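Local coordinates for protein isomaltodextranase (Arthrobacter globiformis, PDB 5AWO) that hydrolyses alpha-1,6-glucosidic linkages in dextran-like polysaccharides, releasing isomaltose units one after another from the non-reducing chain ends, at residues F73-A78 / E363-N368; G273-L278 / R329-N334. One frame throughout, in Å; residues are numbered along the deposited sequence.

Contact 1: F73-A78 / E363-N368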
loop_
_atom_site.group_PDB
_atom_site.type_symbol
_atom_site.label_atom_id
_atom_site.label_comp_id
_atom_site.label_asym_id
_atom_site.label_seq_id
_atom_site.Cartn_x
_atom_site.Cartn_y
_atom_site.Cartn_z
ATOM N N PHE A 73 -21.287 1.343 2.741
ATOM C CA PHE A 73 -20.440 0.833 1.674
ATOM C C PHE A 73 -18.999 0.640 2.124
ATOM O O PHE A 73 -18.119 0.436 1.321
ATOM C CB PHE A 73 -20.501 1.783 0.488
ATOM C CG PHE A 73 -21.838 1.787 -0.180
ATOM C CD1 PHE A 73 -22.131 0.838 -1.129
ATOM C CD2 PHE A 73 -22.806 2.708 0.174
ATOM C CE1 PHE A 73 -23.383 0.803 -1.716
ATOM C CE2 PHE A 73 -24.051 2.686 -0.429
ATOM C CZ PHE A 73 -24.329 1.730 -1.374
ATOM N N GLY A 74 -18.776 0.663 3.427
ATOM C CA GLY A 74 -17.480 0.334 3.988
ATOM C C GLY A 74 -16.595 1.524 4.273
ATOM O O GLY A 74 -15.508 1.350 4.821
ATOM N N TYR A 75 -17.034 2.740 3.936
ATOM C CA TYR A 75 -16.213 3.929 4.202
ATOM C C TYR A 75 -16.525 4.325 5.644
ATOM O O TYR A 75 -17.261 5.269 5.887
ATOM C CB TYR A 75 -16.525 5.070 3.225
ATOM C CG TYR A 75 -16.247 4.733 1.777
ATOM C CD1 TYR A 75 -17.212 4.135 0.987
ATOM C CD2 TYR A 75 -15.027 5.057 1.183
ATOM C CE1 TYR A 75 -16.973 3.851 -0.338
ATOM C CE2 TYR A 75 -14.779 4.756 -0.148
ATOM C CZ TYR A 75 -15.753 4.184 -0.899
ATOM O OH TYR A 75 -15.492 3.921 -2.211
ATOM N N ASP A 76 -15.935 3.593 6.579
ATOM C CA ASP A 76 -16.360 3.734 7.982
ATOM C C ASP A 76 -15.315 4.319 8.879
ATOM O O ASP A 76 -15.497 4.331 10.074
ATOM C CB ASP A 76 -16.887 2.420 8.540
ATOM C CG ASP A 76 -15.919 1.312 8.437
ATOM O OD1 ASP A 76 -14.729 1.573 8.246
ATOM O OD2 ASP A 76 -16.349 0.133 8.529
ATOM N N ILE A 77 -14.216 4.805 8.304
ATOM C CA ILE A 77 -13.243 5.642 9.021
ATOM C C ILE A 77 -13.395 7.105 8.597
ATOM O O ILE A 77 -13.393 7.386 7.402
ATOM C CB ILE A 77 -11.816 5.171 8.718
ATOM C CG1 ILE A 77 -11.554 3.754 9.251
ATOM C CG2 ILE A 77 -10.790 6.173 9.242
ATOM C CD1 ILE A 77 -10.299 3.117 8.697
ATOM N N ALA A 78 -13.548 8.020 9.558
ATOM C CA ALA A 78 -13.506 9.454 9.327
ATOM C C ALA A 78 -12.163 9.939 9.826
ATOM O O ALA A 78 -11.836 9.786 11.022
ATOM C CB ALA A 78 -14.623 10.166 10.063
ATOM N N GLU A 363 -19.720 -3.860 -7.264
ATOM C CA GLU A 363 -18.842 -4.792 -7.947
ATOM C C GLU A 363 -17.394 -4.300 -7.985
ATOM O O GLU A 363 -16.465 -5.075 -7.876
ATOM C CB GLU A 363 -19.336 -5.091 -9.363
ATOM C CG GLU A 363 -20.748 -5.642 -9.396
ATOM C CD GLU A 363 -20.998 -6.432 -10.659
ATOM O OE1 GLU A 363 -20.353 -7.474 -10.848
ATOM O OE2 GLU A 363 -21.831 -5.988 -11.481
ATOM N N VAL A 364 -17.212 -2.998 -8.182
ATOM C CA VAL A 364 -15.884 -2.383 -8.130
ATOM C C VAL A 364 -15.351 -2.477 -6.706
ATOM O O VAL A 364 -14.211 -2.890 -6.497
ATOM C CB VAL A 364 -15.932 -0.942 -8.675
ATOM C CG1 VAL A 364 -14.609 -0.232 -8.445
ATOM C CG2 VAL A 364 -16.263 -0.937 -10.171
ATOM N N LEU A 365 -16.193 -2.160 -5.728
ATOM C CA LEU A 365 -15.784 -2.297 -4.326
ATOM C C LEU A 365 -15.401 -3.737 -3.991
ATOM O O LEU A 365 -14.483 -3.962 -3.180
ATOM C CB LEU A 365 -16.844 -1.796 -3.354
ATOM C CG LEU A 365 -17.061 -0.270 -3.365
ATOM C CD1 LEU A 365 -18.280 0.083 -2.521
ATOM C CD2 LEU A 365 -15.821 0.477 -2.912
ATOM N N GLN A 366 -16.097 -4.702 -4.578
ATOM C CA GLN A 366 -15.822 -6.083 -4.244
ATOM C C GLN A 366 -14.381 -6.431 -4.564
ATOM O O GLN A 366 -13.782 -7.240 -3.859
ATOM C CB GLN A 366 -16.790 -7.019 -4.954
ATOM C CG GLN A 366 -16.773 -8.429 -4.388
ATOM C CD GLN A 366 -17.327 -8.484 -2.985
ATOM O OE1 GLN A 366 -18.390 -7.939 -2.721
ATOM N NE2 GLN A 366 -16.588 -9.112 -2.062
ATOM N N LEU A 367 -13.788 -5.833 -5.604
ATOM C CA LEU A 367 -12.369 -6.063 -5.902
ATOM C C LEU A 367 -11.484 -5.635 -4.717
ATOM O O LEU A 367 -10.564 -6.340 -4.294
ATOM C CB LEU A 367 -11.931 -5.323 -7.159
ATOM C CG LEU A 367 -12.479 -5.839 -8.487
ATOM C CD1 LEU A 367 -12.129 -4.901 -9.632
ATOM C CD2 LEU A 367 -11.988 -7.243 -8.815
ATOM N N ASN A 368 -11.792 -4.475 -4.168
ATOM C CA ASN A 368 -11.104 -4.001 -2.966
ATOM C C ASN A 368 -11.326 -4.902 -1.755
ATOM O O ASN A 368 -10.368 -5.266 -1.072
ATOM C CB ASN A 368 -11.447 -2.533 -2.679
ATOM C CG ASN A 368 -11.083 -2.112 -1.260
ATOM O OD1 ASN A 368 -11.833 -2.371 -0.340
ATOM N ND2 ASN A 368 -9.948 -1.440 -1.081
#
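Phe73 meets Leu365 with the root of its side chain as well as its ring: Leu365 CD1 lies 4.1 Å from Phe73 CB and 4.2 Å from Phe73 CD1, and the two side chains cross at about a right angle. The same methyl comes within 3.9 Å of the Phe73 carbonyl O, an atom that accepts a hydrogen bond from Arg39 NH1. Gly74 follows with a positive phi (96°), and Tyr75 is the centre of an inverse gamma turn. The phenol of Tyr75 reaches the helix with its far end, where OH stands 3.5 Å from Leu365 CD2, while the hydroxyl itself is engaged in a hydrogen bond with Tyr359 O. Leu365 thus divides its two methyls, CD1 going to Phe73 and CD2 to Tyr75. CG of this leucine is anti to its carbonyl carbon (chi1 -69°), and the fork opens from the helix toward the loop. The chain runs on into strand 77-79 of the parallel (beta/alpha)8 barrel, between strands 39-42 and 120-124. Val364 and Leu367 of helix 362-370 touch Ile462 of strand 460-466 in the beta-sandwich domain that follows the barrel, and helix 326-339 and strand 343-345 both touch Tyr75 and Leu365.

Contact 2: G273-L278 / R329-N334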
loop_
_atom_site.group_PDB
_atom_site.type_symbol
_atom_site.label_atom_id
_atom_site.label_comp_id
_atom_site.label_asym_id
_atom_site.label_seq_id
_atom_site.Cartn_x
_atom_site.Cartn_y
_atom_site.Cartn_z
ATOM N N GLY A 273 -7.038 18.761 -7.381
ATOM C CA GLY A 273 -7.675 17.598 -7.945
ATOM C C GLY A 273 -7.679 17.668 -9.462
ATOM O O GLY A 273 -6.805 18.275 -10.112
ATOM N N GLY A 274 -8.651 16.971 -10.020
ATOM C CA GLY A 274 -8.802 16.924 -11.480
ATOM C C GLY A 274 -7.762 16.112 -12.208
ATOM O O GLY A 274 -6.862 15.512 -11.600
ATOM N N TRP A 275 -7.891 16.092 -13.520
ATOM C CA TRP A 275 -7.026 15.286 -14.375
ATOM C C TRP A 275 -5.551 15.656 -14.282
ATOM O O TRP A 275 -4.710 14.754 -14.268
ATOM C CB TRP A 275 -7.516 15.361 -15.830
ATOM C CG TRP A 275 -6.787 14.361 -16.683
ATOM C CD1 TRP A 275 -5.721 14.569 -17.476
ATOM C CD2 TRP A 275 -7.065 12.965 -16.750
ATOM N NE1 TRP A 275 -5.302 13.389 -18.047
ATOM C CE2 TRP A 275 -6.133 12.387 -17.625
ATOM C CE3 TRP A 275 -8.039 12.151 -16.163
ATOM C CZ2 TRP A 275 -6.118 11.017 -17.899
ATOM C CZ3 TRP A 275 -8.037 10.805 -16.443
ATOM C CH2 TRP A 275 -7.093 10.256 -17.323
ATOM N N ASP A 276 -5.209 16.932 -14.187
ATOM C CA ASP A 276 -3.808 17.279 -14.152
ATOM C C ASP A 276 -3.097 16.687 -12.923
ATOM O O ASP A 276 -1.980 16.244 -13.021
ATOM C CB ASP A 276 -3.576 18.795 -14.267
ATOM C CG ASP A 276 -2.116 19.141 -14.544
ATOM O OD1 ASP A 276 -1.521 18.591 -15.485
ATOM O OD2 ASP A 276 -1.529 19.904 -13.754
ATOM N N ARG A 277 -3.790 16.606 -11.786
ATOM C CA ARG A 277 -3.198 15.985 -10.609
ATOM C C ARG A 277 -3.219 14.450 -10.693
ATOM O O ARG A 277 -2.301 13.805 -10.167
ATOM C CB ARG A 277 -3.881 16.463 -9.344
ATOM C CG ARG A 277 -3.446 17.889 -8.996
ATOM C CD ARG A 277 -2.220 17.839 -8.075
ATOM N NE ARG A 277 -1.507 19.068 -8.142
ATOM C CZ ARG A 277 -0.479 19.388 -7.401
ATOM N NH1 ARG A 277 -0.088 18.613 -6.403
ATOM N NH2 ARG A 277 0.131 20.529 -7.626
ATOM N N LEU A 278 -4.195 13.880 -11.383
ATOM C CA LEU A 278 -4.253 12.433 -11.535
ATOM C C LEU A 278 -3.235 11.878 -12.524
ATOM O O LEU A 278 -2.737 10.756 -12.332
ATOM C CB LEU A 278 -5.662 12.004 -11.949
ATOM C CG LEU A 278 -5.986 10.504 -11.779
ATOM C CD1 LEU A 278 -6.290 10.178 -10.328
ATOM C CD2 LEU A 278 -7.134 10.081 -12.687
ATOM N N ARG A 329 -14.213 10.670 -13.492
ATOM C CA ARG A 329 -14.483 10.212 -12.130
ATOM C C ARG A 329 -14.359 8.697 -12.054
ATOM O O ARG A 329 -13.746 8.170 -11.111
ATOM C CB ARG A 329 -15.858 10.659 -11.652
ATOM C CG ARG A 329 -15.953 12.126 -11.331
ATOM C CD ARG A 329 -17.388 12.554 -10.975
ATOM N NE ARG A 329 -18.055 13.251 -12.068
ATOM C CZ ARG A 329 -17.775 14.490 -12.455
ATOM N NH1 ARG A 329 -18.428 15.041 -13.485
ATOM N NH2 ARG A 329 -16.828 15.203 -11.852
ATOM N N LYS A 330 -14.899 7.974 -13.025
ATOM C CA LYS A 330 -14.757 6.527 -13.024
ATOM C C LYS A 330 -13.285 6.121 -13.151
ATOM O O LYS A 330 -12.824 5.181 -12.484
ATOM C CB LYS A 330 -15.580 5.877 -14.140
ATOM C CG LYS A 330 -17.084 5.881 -13.863
ATOM C CD LYS A 330 -17.927 5.267 -14.974
ATOM C CE LYS A 330 -17.892 6.043 -16.259
ATOM N NZ LYS A 330 -18.851 5.411 -17.212
ATOM N N THR A 331 -12.531 6.826 -13.975
ATOM C CA THR A 331 -11.096 6.548 -14.102
ATOM C C THR A 331 -10.303 6.743 -12.813
ATOM O O THR A 331 -9.468 5.920 -12.482
ATOM C CB THR A 331 -10.512 7.355 -15.269
ATOM O OG1 THR A 331 -11.095 6.843 -16.491
ATOM C CG2 THR A 331 -8.993 7.263 -15.314
ATOM N N MET A 332 -10.584 7.822 -12.114
ATOM C CA MET A 332 -10.018 8.068 -10.784
ATOM C C MET A 332 -10.221 6.843 -9.884
ATOM O O MET A 332 -9.271 6.308 -9.297
ATOM C CB MET A 332 -10.693 9.326 -10.192
ATOM C CG MET A 332 -10.334 9.633 -8.754
ATOM S SD MET A 332 -11.500 10.773 -8.006
ATOM C CE MET A 332 -12.903 9.717 -7.856
ATOM N N MET A 333 -11.484 6.425 -9.759
ATOM C CA MET A 333 -11.807 5.326 -8.856
ATOM C C MET A 333 -11.164 4.031 -9.348
ATOM O O MET A 333 -10.553 3.284 -8.579
ATOM C CB MET A 333 -13.315 5.168 -8.776
ATOM C CG MET A 333 -13.799 4.071 -7.846
ATOM S SD MET A 333 -13.399 4.465 -6.122
ATOM C CE MET A 333 -14.149 3.073 -5.266
ATOM N N ASN A 334 -11.225 3.780 -10.652
ATOM C CA ASN A 334 -10.685 2.545 -11.205
ATOM C C ASN A 334 -9.170 2.421 -10.991
ATOM O O ASN A 334 -8.644 1.314 -10.746
ATOM C CB ASN A 334 -10.992 2.446 -12.703
ATOM C CG ASN A 334 -12.443 2.141 -13.014
ATOM O OD1 ASN A 334 -13.200 1.671 -12.154
ATOM N ND2 ASN A 334 -12.850 2.422 -14.258
#
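Trp275 turns the edge of its indole toward Thr331, whose methyl CG2 sits near the ring plane, 3.8 Å from Trp275 CZ3 and 4.1 Å from Trp275 CH2. The benzene end of the indole does the touching. With chi1 at -170°, the tryptophan CG stands opposite the backbone N, and the long ring system extends across to the second helix. The two branches of Thr331 serve different partners: CG2 lies anti to the backbone N and faces the tryptophan, whereas OG1, beside that N, is hydrogen-bonded to His458 O and Ser460 OG. The two short segments belong to helices 274-279 and 326-339 of the GH27 catalytic barrel, and their axes run 25° from parallel with a closest approach of 11.2 Å. At that separation the helices meet through side chains, with no hydrogen bond between the segments. Leu278, one turn after Trp275, reaches across, and its CD2 rests 4.0 Å from Met332 CA and 4.3 Å from Thr331 CG2, against the backbone of the partner helix. The other methyl of Leu278, CD1, is 4.4 Å from Met332 CG. Met332 offers mainly the base of its side chain here, and its outer part turns away from helix 274-279; the side chain also touches Met318 and Phe323. Helix 295-302 adds Phe296, which touches both Leu278 and Thr331.

Helix 326-339 connects the two contacts, whose centres are about 18 Å apart. Its residue Met333, in segment 329-334 directly after Met332, carries its methyl CE into contact 1, where it packs 3.4 Å from Tyr75 OH and 3.9 Å from Leu365 CD2. Along the chain, both segments of contact 2 fall between the two segments of contact 1. Both contacts also border the beta sandwich that follows the barrel, contact 2 through Thr331 on Phe410. They lie away from the catalytic residues, Asp201 as probable nucleophile and Asp262 as probable proton donor: contact 1 joins the loop before strand 77-79 to helix 362-370, and contact 2 joins helices 274-279 and 326-339.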